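Local coordinates for uncharacterized protein (Bacteroides caccae, PDB 4L7A) that is of unknown function but probably hydrolyses peptide bonds with the help of a bound zinc ion, at residues A[45-49]-A[94-98]; A[198-203]-A[232-236]; A[164-168]-A[183-187]; A[68-72]-A[258-262]. All coordinates share one frame; numbering follows the deposited sequence.

Interaction 1: A[45-49]-A[94-98]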
loop_
_atom_site.group_PDB
_atom_site.type_symbol
_atom_site.label_atom_id
_atom_site.label_comp_id
_atom_site.label_asym_id
_atom_site.label_seq_id
_atom_site.Cartn_x
_atom_site.Cartn_y
_atom_site.Cartn_z
ATOM N N HIS A 45 -6.616 16.928 15.488
ATOM C CA HIS A 45 -7.550 16.783 14.325
ATOM C C HIS A 45 -7.930 15.359 13.964
ATOM O O HIS A 45 -8.680 15.146 13.016
ATOM C CB HIS A 45 -6.983 17.424 13.047
ATOM C CG HIS A 45 -6.682 18.879 13.199
ATOM N ND1 HIS A 45 -5.951 19.589 12.274
ATOM C CD2 HIS A 45 -6.980 19.745 14.195
ATOM C CE1 HIS A 45 -5.815 20.836 12.691
ATOM N NE2 HIS A 45 -6.414 20.950 13.864
ATOM N N ILE A 46 -7.417 14.400 14.717
ATOM C CA ILE A 46 -7.660 12.991 14.455
ATOM C C ILE A 46 -8.570 12.426 15.542
ATOM O O ILE A 46 -8.337 12.567 16.744
ATOM C CB ILE A 46 -6.318 12.172 14.357
ATOM C CG1 ILE A 46 -5.570 12.571 13.077
ATOM C CG2 ILE A 46 -6.616 10.686 14.346
ATOM C CD1 ILE A 46 -4.264 11.931 12.874
ATOM N N GLU A 47 -9.591 11.730 15.099
ATOM C CA GLU A 47 -10.523 11.121 16.009
ATOM C C GLU A 47 -10.588 9.620 15.681
ATOM O O GLU A 47 -10.964 9.238 14.579
ATOM C CB GLU A 47 -11.864 11.862 15.874
ATOM C CG GLU A 47 -13.137 11.048 15.935
ATOM C CD GLU A 47 -14.356 11.948 15.804
ATOM O OE1 GLU A 47 -14.227 13.173 16.067
ATOM O OE2 GLU A 47 -15.438 11.437 15.427
ATOM N N SER A 48 -10.179 8.782 16.637
ATOM C CA SER A 48 -10.354 7.332 16.511
ATOM C C SER A 48 -10.304 6.591 17.820
ATOM O O SER A 48 -10.044 7.146 18.876
ATOM C CB SER A 48 -9.446 6.696 15.447
ATOM O OG SER A 48 -8.087 6.841 15.683
ATOM N N ASP A 49 -10.647 5.322 17.730
ATOM C CA ASP A 49 -10.469 4.406 18.819
ATOM C C ASP A 49 -8.966 4.228 19.041
ATOM O O ASP A 49 -8.157 4.473 18.155
ATOM C CB ASP A 49 -11.171 3.088 18.474
ATOM C CG ASP A 49 -12.668 3.286 18.263
ATOM O OD1 ASP A 49 -13.292 4.054 19.035
ATOM O OD2 ASP A 49 -13.208 2.719 17.286
ATOM N N ILE A 94 -5.269 10.402 4.825
ATOM C CA ILE A 94 -4.215 9.605 5.448
ATOM C C ILE A 94 -4.025 10.187 6.862
ATOM O O ILE A 94 -3.969 11.424 6.997
ATOM C CB ILE A 94 -2.935 9.621 4.633
ATOM C CG1 ILE A 94 -3.142 8.947 3.286
ATOM C CG2 ILE A 94 -1.855 8.838 5.333
ATOM C CD1 ILE A 94 -2.062 9.252 2.272
ATOM N N HIS A 95 -4.089 9.352 7.915
ATOM C CA HIS A 95 -3.847 9.839 9.294
ATOM C C HIS A 95 -2.619 9.141 9.773
ATOM O O HIS A 95 -2.500 7.954 9.550
ATOM C CB HIS A 95 -4.931 9.392 10.259
ATOM C CG HIS A 95 -6.203 10.148 10.138
ATOM N ND1 HIS A 95 -7.277 9.922 10.976
ATOM C CD2 HIS A 95 -6.569 11.167 9.328
ATOM C CE1 HIS A 95 -8.265 10.753 10.672
ATOM N NE2 HIS A 95 -7.856 11.522 9.675
ATOM N N LEU A 96 -1.727 9.843 10.428
ATOM C CA LEU A 96 -0.628 9.206 11.138
ATOM C C LEU A 96 -0.968 9.265 12.609
ATOM O O LEU A 96 -1.372 10.323 13.118
ATOM C CB LEU A 96 0.690 9.923 10.915
ATOM C CG LEU A 96 1.145 10.134 9.504
ATOM C CD1 LEU A 96 2.582 10.618 9.509
ATOM C CD2 LEU A 96 1.048 8.831 8.726
ATOM N N ILE A 97 -0.829 8.127 13.277
ATOM C CA ILE A 97 -1.037 8.024 14.709
ATOM C C ILE A 97 0.148 7.346 15.320
ATOM O O ILE A 97 0.674 6.375 14.780
ATOM C CB ILE A 97 -2.306 7.236 15.044
ATOM C CG1 ILE A 97 -3.515 7.987 14.533
ATOM C CG2 ILE A 97 -2.469 7.037 16.508
ATOM C CD1 ILE A 97 -4.894 7.215 14.777
ATOM N N GLY A 98 0.588 7.840 16.467
ATOM C CA GLY A 98 1.763 7.218 17.111
ATOM C C GLY A 98 1.447 5.912 17.848
ATOM O O GLY A 98 0.420 5.800 18.500
#
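Strand 93-98, an inner strand of the mixed four-stranded sheet, is met on one face by the loop that follows strand 38-40, and Ile46 of that loop sits squarely on the ring of His95. The contact illustrates how a sheet face can be covered by irregular chain without a single hydrogen bond passing between the two. Ile46 lays CG1 over the middle of the imidazole, 3.9 Å from the ring centroid and 12° off the ring normal, a CH-pi contact over the face. With CG1 anti to its own carbonyl carbon (chi1 -69°) and the chain extended beyond it, CD1 of Ile46 runs past the ring to the strand backbone, ending 3.3 Å from Leu96 O. The other branch, CG2, stays on the same side of the ring, 3.5 Å from His95 ND1. It also meets Ile97 CD1 at 3.9 Å, so the one isoleucine bridges two residues that project from the same face of the strand. Two positions further along the loop, Ser48 places OG 3.3 Å from Ile97 CD1, a polar atom resting against a methyl group. Backbone bonds join strand 93-98 to strand 38-40 through Ile94 and Leu96, and to strand 115-122 through His95. His95 and Ile97 also touch side chains of strand 115-122, while Ile94 and Leu96 turn to the reverse face, against Trp73 and Ser62 of helix 59-81.

Interaction 2: A[198-203]-A[232-236]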
loop_
_atom_site.group_PDB
_atom_site.type_symbol
_atom_site.label_atom_id
_atom_site.label_comp_id
_atom_site.label_asym_id
_atom_site.label_seq_id
_atom_site.Cartn_x
_atom_site.Cartn_y
_atom_site.Cartn_z
ATOM N N ASP A 198 -8.429 -11.649 -4.365
ATOM C CA ASP A 198 -7.406 -12.364 -5.130
ATOM C C ASP A 198 -6.731 -11.397 -6.122
ATOM O O ASP A 198 -5.519 -11.205 -6.091
ATOM C CB ASP A 198 -8.051 -13.571 -5.836
ATOM C CG ASP A 198 -7.075 -14.456 -6.579
ATOM O OD1 ASP A 198 -5.922 -14.075 -6.850
ATOM O OD2 ASP A 198 -7.478 -15.596 -6.882
ATOM N N ILE A 199 -7.498 -10.731 -6.933
ATOM C CA ILE A 199 -6.893 -9.856 -7.873
ATOM C C ILE A 199 -6.205 -8.620 -7.195
ATOM O O ILE A 199 -5.129 -8.201 -7.655
ATOM C CB ILE A 199 -7.857 -9.485 -8.979
ATOM C CG1 ILE A 199 -7.101 -8.699 -10.036
ATOM C CG2 ILE A 199 -9.123 -8.751 -8.453
ATOM C CD1 ILE A 199 -7.922 -8.394 -11.273
ATOM N N ALA A 200 -6.756 -8.082 -6.094
ATOM C CA ALA A 200 -6.085 -7.008 -5.382
ATOM C C ALA A 200 -4.732 -7.487 -4.802
ATOM O O ALA A 200 -3.766 -6.740 -4.821
ATOM C CB ALA A 200 -6.965 -6.410 -4.250
ATOM N N GLU A 201 -4.687 -8.742 -4.343
ATOM C CA GLU A 201 -3.467 -9.336 -3.790
ATOM C C GLU A 201 -2.425 -9.618 -4.853
ATOM O O GLU A 201 -1.236 -9.381 -4.623
ATOM C CB GLU A 201 -3.770 -10.621 -3.043
ATOM C CG GLU A 201 -4.457 -10.420 -1.660
ATOM C CD GLU A 201 -3.480 -9.841 -0.629
ATOM O OE1 GLU A 201 -2.748 -10.658 -0.029
ATOM O OE2 GLU A 201 -3.412 -8.596 -0.461
ATOM N N VAL A 202 -2.846 -10.127 -6.004
ATOM C CA VAL A 202 -1.893 -10.380 -7.076
ATOM C C VAL A 202 -1.240 -9.069 -7.437
ATOM O O VAL A 202 -0.051 -8.970 -7.517
ATOM C CB VAL A 202 -2.561 -11.075 -8.265
ATOM C CG1 VAL A 202 -1.634 -11.089 -9.482
ATOM C CG2 VAL A 202 -2.952 -12.478 -7.888
ATOM N N THR A 203 -2.024 -8.020 -7.606
ATOM C CA THR A 203 -1.510 -6.704 -7.958
ATOM C C THR A 203 -0.556 -6.135 -6.904
ATOM O O THR A 203 0.553 -5.683 -7.216
ATOM C CB THR A 203 -2.700 -5.695 -8.129
ATOM O OG1 THR A 203 -3.699 -6.218 -9.020
ATOM C CG2 THR A 203 -2.206 -4.357 -8.665
ATOM N N LYS A 232 -3.261 -15.525 -13.938
ATOM C CA LYS A 232 -3.808 -14.396 -13.192
ATOM C C LYS A 232 -3.006 -13.131 -13.405
ATOM O O LYS A 232 -3.558 -12.035 -13.705
ATOM C CB LYS A 232 -3.862 -14.728 -11.681
ATOM C CG LYS A 232 -4.913 -15.761 -11.377
ATOM C CD LYS A 232 -4.933 -16.143 -9.892
ATOM C CE LYS A 232 -6.086 -17.034 -9.594
ATOM N NZ LYS A 232 -6.083 -17.512 -8.140
ATOM N N LEU A 233 -1.690 -13.269 -13.306
ATOM C CA LEU A 233 -0.818 -12.106 -13.507
ATOM C C LEU A 233 -0.889 -11.559 -14.913
ATOM O O LEU A 233 -0.860 -10.338 -15.094
ATOM C CB LEU A 233 0.615 -12.433 -13.122
ATOM C CG LEU A 233 1.657 -11.355 -13.377
ATOM C CD1 LEU A 233 1.471 -10.158 -12.464
ATOM C CD2 LEU A 233 3.078 -11.935 -13.185
ATOM N N ALA A 234 -0.983 -12.434 -15.922
ATOM C CA ALA A 234 -1.072 -11.939 -17.280
ATOM C C ALA A 234 -2.375 -11.153 -17.444
ATOM O O ALA A 234 -2.421 -10.083 -18.083
ATOM C CB ALA A 234 -1.012 -13.051 -18.255
HETATM N N MSE A 235 -3.439 -11.669 -16.853
HETATM C CA MSE A 235 -4.738 -11.017 -16.951
HETATM C C MSE A 235 -4.752 -9.643 -16.250
HETATM O O MSE A 235 -5.288 -8.663 -16.773
HETATM C CB MSE A 235 -5.812 -11.912 -16.371
HETATM C CG MSE A 235 -7.211 -11.403 -16.752
HETATM SE SE MSE A 235 -8.616 -12.732 -16.403
HETATM C CE MSE A 235 -8.117 -14.089 -17.664
ATOM N N VAL A 236 -4.132 -9.569 -15.080
ATOM C CA VAL A 236 -3.951 -8.280 -14.380
ATOM C C VAL A 236 -3.116 -7.281 -15.218
ATOM O O VAL A 236 -3.501 -6.127 -15.363
ATOM C CB VAL A 236 -3.285 -8.466 -12.991
ATOM C CG1 VAL A 236 -3.005 -7.114 -12.304
ATOM C CG2 VAL A 236 -4.202 -9.274 -12.100
#
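Asp198 and Lys232 join helices 195-208 and 211-244 through a buried salt bridge, an instance of the rule that charges taken into a protein interior bring their partners with them. Lys232 stretches out fully beyond CG and delivers NZ to the syn lone pair of Asp198 OD2 at 2.7 Å. Neither ion relies on the other alone: OD2 also bonds Tyr168 OH, OD1 bonds Tyr160 OH, and the ammonium group reaches Ser164 OG and Gly185 O besides. The local axes of 198-203 and 232-236 cross at -85°, 10.0 Å apart at closest approach, and apolar side chains fill the crossing. Val236 is wedged there, its CG2 3.6 Å from Ile199 CG1 and 4.1 Å from Val202 CG1, while its CG1 lies 3.5 Å from Thr203 OG1. That hydroxyl spends its polarity within its own helix, donating to Ile199 O at 2.8 Å, and Thr203 N comes to the same oxygen from the opposite face of the carbonyl plane. Glu201 points elsewhere, to Lys140, Thr188 and ND1 of His144, the first residue of the HExxH sequence. Replacing Asp198 by an alanine removes the counter-charge, which would probably leave the buried ammonium with neutral partners alone and both tyrosine hydroxyls without this acceptor. Since the carboxylate and ammonium are each held by several partners, both groups are likely to stay charged despite their burial.

Interaction 3: A[164-168]-A[183-187]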
loop_
_atom_site.group_PDB
_atom_site.type_symbol
_atom_site.label_atom_id
_atom_site.label_comp_id
_atom_site.label_asym_id
_atom_site.label_seq_id
_atom_site.Cartn_x
_atom_site.Cartn_y
_atom_site.Cartn_z
ATOM N N SER A 164 -9.900 -19.804 -10.424
ATOM C CA SER A 164 -9.784 -20.641 -9.226
ATOM C C SER A 164 -11.137 -20.973 -8.602
ATOM O O SER A 164 -11.210 -21.282 -7.432
ATOM C CB SER A 164 -8.904 -19.943 -8.210
ATOM O OG SER A 164 -7.545 -19.877 -8.595
ATOM N N ALA A 165 -12.217 -20.905 -9.380
ATOM C CA ALA A 165 -13.578 -21.297 -8.893
ATOM C C ALA A 165 -13.515 -22.674 -8.280
ATOM O O ALA A 165 -12.965 -23.569 -8.835
ATOM C CB ALA A 165 -14.625 -21.295 -10.049
ATOM N N GLY A 166 -14.049 -22.835 -7.096
ATOM C CA GLY A 166 -13.977 -24.127 -6.451
ATOM C C GLY A 166 -12.944 -24.133 -5.350
ATOM O O GLY A 166 -13.065 -24.911 -4.439
ATOM N N ASN A 167 -11.964 -23.223 -5.367
ATOM C CA ASN A 167 -10.924 -23.252 -4.343
ATOM C C ASN A 167 -10.920 -22.079 -3.366
ATOM O O ASN A 167 -10.070 -22.045 -2.479
ATOM C CB ASN A 167 -9.561 -23.358 -5.033
ATOM C CG ASN A 167 -9.344 -24.713 -5.624
ATOM O OD1 ASN A 167 -9.813 -25.666 -5.086
ATOM N ND2 ASN A 167 -8.681 -24.798 -6.744
ATOM N N TYR A 168 -11.865 -21.150 -3.515
ATOM C CA TYR A 168 -11.966 -20.026 -2.611
ATOM C C TYR A 168 -12.556 -20.457 -1.261
ATOM O O TYR A 168 -13.359 -21.344 -1.202
ATOM C CB TYR A 168 -12.830 -18.920 -3.231
ATOM C CG TYR A 168 -12.107 -18.159 -4.336
ATOM C CD1 TYR A 168 -11.098 -17.266 -4.030
ATOM C CD2 TYR A 168 -12.380 -18.386 -5.662
ATOM C CE1 TYR A 168 -10.424 -16.574 -5.004
ATOM C CE2 TYR A 168 -11.679 -17.692 -6.699
ATOM C CZ TYR A 168 -10.697 -16.797 -6.341
ATOM O OH TYR A 168 -10.008 -16.099 -7.280
ATOM N N PRO A 183 -0.104 -23.727 -4.275
ATOM C CA PRO A 183 -0.371 -24.744 -5.310
ATOM C C PRO A 183 -1.730 -24.615 -5.970
ATOM O O PRO A 183 -1.930 -25.183 -7.047
ATOM C CB PRO A 183 -0.270 -26.086 -4.548
ATOM C CG PRO A 183 0.661 -25.833 -3.479
ATOM C CD PRO A 183 0.340 -24.378 -3.039
ATOM N N LEU A 184 -2.633 -23.874 -5.340
ATOM C CA LEU A 184 -3.963 -23.610 -5.904
ATOM C C LEU A 184 -3.997 -22.291 -6.677
ATOM O O LEU A 184 -5.046 -21.895 -7.173
ATOM C CB LEU A 184 -5.040 -23.554 -4.794
ATOM C CG LEU A 184 -5.013 -24.671 -3.773
ATOM C CD1 LEU A 184 -6.010 -24.371 -2.666
ATOM C CD2 LEU A 184 -5.299 -26.048 -4.373
ATOM N N GLY A 185 -2.867 -21.606 -6.793
ATOM C CA GLY A 185 -2.807 -20.371 -7.558
ATOM C C GLY A 185 -3.108 -19.117 -6.753
ATOM O O GLY A 185 -3.518 -18.105 -7.295
ATOM N N PHE A 186 -2.940 -19.187 -5.440
ATOM C CA PHE A 186 -3.166 -18.023 -4.567
ATOM C C PHE A 186 -1.834 -17.525 -4.053
ATOM O O PHE A 186 -1.052 -18.319 -3.464
ATOM C CB PHE A 186 -4.049 -18.420 -3.374
ATOM C CG PHE A 186 -5.453 -18.848 -3.771
ATOM C CD1 PHE A 186 -6.219 -18.054 -4.627
ATOM C CD2 PHE A 186 -5.985 -20.021 -3.318
ATOM C CE1 PHE A 186 -7.476 -18.432 -4.998
ATOM C CE2 PHE A 186 -7.254 -20.401 -3.696
ATOM C CZ PHE A 186 -7.983 -19.630 -4.553
ATOM N N VAL A 187 -1.563 -16.229 -4.263
ATOM C CA VAL A 187 -0.314 -15.637 -3.825
ATOM C C VAL A 187 -0.167 -15.452 -2.318
ATOM O O VAL A 187 0.944 -15.331 -1.833
ATOM C CB VAL A 187 0.013 -14.297 -4.542
ATOM C CG1 VAL A 187 0.327 -14.547 -6.031
ATOM C CG2 VAL A 187 -1.122 -13.241 -4.394
HETATM O O HOH W 1 -7.373 -22.530 -8.297
#
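Ser164 and Asn167, the ends of a type II beta turn closed by Asn167 N to Ser164 O at 2.9 Å, face the chain reversal at Leu184 and Gly185. Gly166 takes the positive phi (104°) that this turn needs at its third position. No direct hydrogen bond spans the two segments; a water does, accepting from Asn167 ND2, donating to Leu184 O at 2.7 Å and bonding Ser164 OG at the same length. Ser164 OG also bonds Lys232 of helix 211-244. On the far side Gly185, again at positive phi, is the C-prime residue of the Schellman motif that ends the preceding helix, a textbook case of glycine halting a helix. With CG anti to its carbonyl carbon (chi1 -64°), Phe186 brings its ring end to the 164-168 turn. The ring leads with CE1 and CZ, which lie against Ser164 CB, 3.8 Å from CZ, and brings CE2 edge-on to Asn167 O at 3.5 Å. Over one face of the Tyr168 ring, offset toward the rim, lies Phe186 CZ; the closest approach of the two rings is CE1 to CE1 at 3.5 Å, with planes inclined at 51°. Tyr168 OH bonds Asp198 OD2. A leucine in place of Tyr168 would probably cost Phe186 part of its aromatic bed and leave Asp198 OD2 without one of its partners. Arg176 bonds Asn167 O and touches Leu184 and Phe186.

Interaction 4: A[68-72]-A[258-262]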
loop_
_atom_site.group_PDB
_atom_site.type_symbol
_atom_site.label_atom_id
_atom_site.label_comp_id
_atom_site.label_asym_id
_atom_site.label_seq_id
_atom_site.Cartn_x
_atom_site.Cartn_y
_atom_site.Cartn_z
ATOM N N ILE A 68 8.424 9.832 2.314
ATOM C CA ILE A 68 8.649 8.466 1.846
ATOM C C ILE A 68 7.417 7.950 1.079
ATOM O O ILE A 68 7.536 7.326 -0.007
ATOM C CB ILE A 68 9.040 7.582 3.008
ATOM C CG1 ILE A 68 10.436 8.039 3.483
ATOM C CG2 ILE A 68 9.083 6.134 2.606
ATOM C CD1 ILE A 68 10.947 7.319 4.733
ATOM N N VAL A 69 6.250 8.183 1.656
ATOM C CA VAL A 69 4.968 7.757 1.049
ATOM C C VAL A 69 4.751 8.399 -0.332
ATOM O O VAL A 69 4.306 7.742 -1.284
ATOM C CB VAL A 69 3.825 8.075 1.994
ATOM C CG1 VAL A 69 2.481 7.875 1.359
ATOM C CG2 VAL A 69 3.905 7.153 3.219
ATOM N N LYS A 70 5.113 9.671 -0.460
ATOM C CA LYS A 70 4.945 10.368 -1.712
ATOM C C LYS A 70 5.936 9.870 -2.718
ATOM O O LYS A 70 5.580 9.589 -3.866
ATOM C CB LYS A 70 5.118 11.863 -1.518
ATOM C CG LYS A 70 5.036 12.694 -2.810
ATOM C CD LYS A 70 5.042 14.195 -2.493
ATOM C CE LYS A 70 5.783 15.012 -3.567
ATOM N NZ LYS A 70 5.049 14.949 -4.879
ATOM N N HIS A 71 7.166 9.685 -2.286
ATOM C CA HIS A 71 8.242 9.195 -3.194
ATOM C C HIS A 71 8.036 7.776 -3.730
ATOM O O HIS A 71 8.308 7.501 -4.906
ATOM C CB HIS A 71 9.598 9.230 -2.499
ATOM C CG HIS A 71 10.737 8.974 -3.417
ATOM N ND1 HIS A 71 11.126 9.889 -4.381
ATOM C CD2 HIS A 71 11.549 7.902 -3.558
ATOM C CE1 HIS A 71 12.158 9.410 -5.044
ATOM N NE2 HIS A 71 12.432 8.204 -4.570
ATOM N N CYS A 72 7.520 6.902 -2.867
ATOM C CA CYS A 72 7.448 5.459 -3.163
ATOM C C CYS A 72 6.111 4.943 -3.706
ATOM O O CYS A 72 6.044 3.832 -4.277
ATOM C CB CYS A 72 7.808 4.686 -1.925
ATOM S SG CYS A 72 9.495 4.990 -1.399
ATOM N N ARG A 258 12.458 3.236 -6.496
ATOM C CA ARG A 258 12.150 4.306 -5.548
ATOM C C ARG A 258 12.323 3.928 -4.070
ATOM O O ARG A 258 12.886 4.706 -3.295
ATOM C CB ARG A 258 10.770 4.883 -5.844
ATOM C CG ARG A 258 10.776 5.818 -7.055
ATOM C CD ARG A 258 9.370 6.051 -7.526
ATOM N NE ARG A 258 9.389 7.062 -8.570
ATOM C CZ ARG A 258 9.502 8.360 -8.349
ATOM N NH1 ARG A 258 9.546 8.850 -7.113
ATOM N NH2 ARG A 258 9.556 9.174 -9.383
ATOM N N THR A 259 11.908 2.742 -3.684
ATOM C CA THR A 259 12.078 2.314 -2.276
ATOM C C THR A 259 13.566 2.069 -1.949
ATOM O O THR A 259 13.966 2.215 -0.804
ATOM C CB THR A 259 11.270 1.059 -1.915
ATOM O OG1 THR A 259 11.498 0.037 -2.867
ATOM C CG2 THR A 259 9.816 1.338 -1.917
ATOM N N ASN A 260 14.388 1.772 -2.944
ATOM C CA ASN A 260 15.845 1.724 -2.694
ATOM C C ASN A 260 16.522 3.073 -2.596
ATOM O O ASN A 260 17.651 3.137 -2.183
ATOM C CB ASN A 260 16.585 0.943 -3.771
ATOM C CG ASN A 260 16.541 -0.551 -3.535
ATOM O OD1 ASN A 260 16.324 -1.045 -2.399
ATOM N ND2 ASN A 260 16.724 -1.300 -4.619
ATOM N N GLU A 261 15.823 4.127 -2.999
ATOM C CA GLU A 261 16.304 5.506 -2.966
ATOM C C GLU A 261 15.932 6.232 -1.674
ATOM O O GLU A 261 16.262 7.406 -1.523
ATOM C CB GLU A 261 15.655 6.302 -4.107
ATOM C CG GLU A 261 16.282 6.050 -5.419
ATOM C CD GLU A 261 15.469 6.579 -6.583
ATOM O OE1 GLU A 261 14.449 7.302 -6.385
ATOM O OE2 GLU A 261 15.839 6.223 -7.700
ATOM N N ILE A 262 15.293 5.562 -0.726
ATOM C CA ILE A 262 14.815 6.268 0.462
ATOM C C ILE A 262 15.929 7.068 1.172
ATOM O O ILE A 262 15.727 8.225 1.506
ATOM C CB ILE A 262 14.055 5.312 1.413
ATOM C CG1 ILE A 262 12.690 5.031 0.818
ATOM C CG2 ILE A 262 13.940 5.888 2.818
ATOM C CD1 ILE A 262 11.903 3.944 1.529
#
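His71 is held at its imidazole and at its backbone by two residues of one short segment, Glu261 and Arg258, and so shows how a side chain can be fixed through several of its parts at once. With CG anti to the backbone N (chi1 -170°), the ring swings out across the 258-262 segment, and NE2 donates to Glu261 OE1 at 2.9 Å. The acceptor lies nearly in the ring plane and uses its anti lone pair, but the bond is bent, 144° at the hydrogen, and the carboxylate is turned 48° from the ring. Arg258 works from another side. Its NH1 donates to His71 O at 2.9 Å, in the carbonyl plane and on a lone pair, and at the same time stands 3.2 Å above one face of the imidazole, near the rim. Below this polar group the contact turns apolar: Cys72 SG rests 3.7 Å from Thr259 CG2, and Ile68 crosses Ile262 at about a right angle, with CG2 of Ile68 3.7 Å from CD1 of Ile262. A second shell steadies the first. Glu75 and Glu79, further along helix 59-81, form salt bridges with NH1 and NH2 of Arg258, while Arg257 pairs with the other carboxylate oxygen of Glu261. Helix 59-81 thus receives the end of helix 248-260 and the turn beyond it. Helix 131-153 adjoins the same region, with Met134 touching Ile68, Phe139 touching Cys72 and Val131 touching Thr259, whereas helix 17-35 meets helix 59-81 at Val69 and Lys70.

The four contacts fall into two groups. Interactions 1 and 4 belong to the part of the fold built around the sheet: their nearest atoms are about 5 Å apart, helix 59-81 links them by packing on strand 93-98, and their segments alternate along the chain. Interactions 2 and 3 touch, centres 12 Å apart, and both involve the buried Asp198-Lys232 pair; interaction 3 closes before interaction 2 opens. Interactions 1 and 3 are farthest apart, with centres 37 Å from each other. Helix 131-153, which carries the HExxH sequence, meets both groups, touching interactions 2 and 4, as would suit a zinc peptidase whose site lies between two halves.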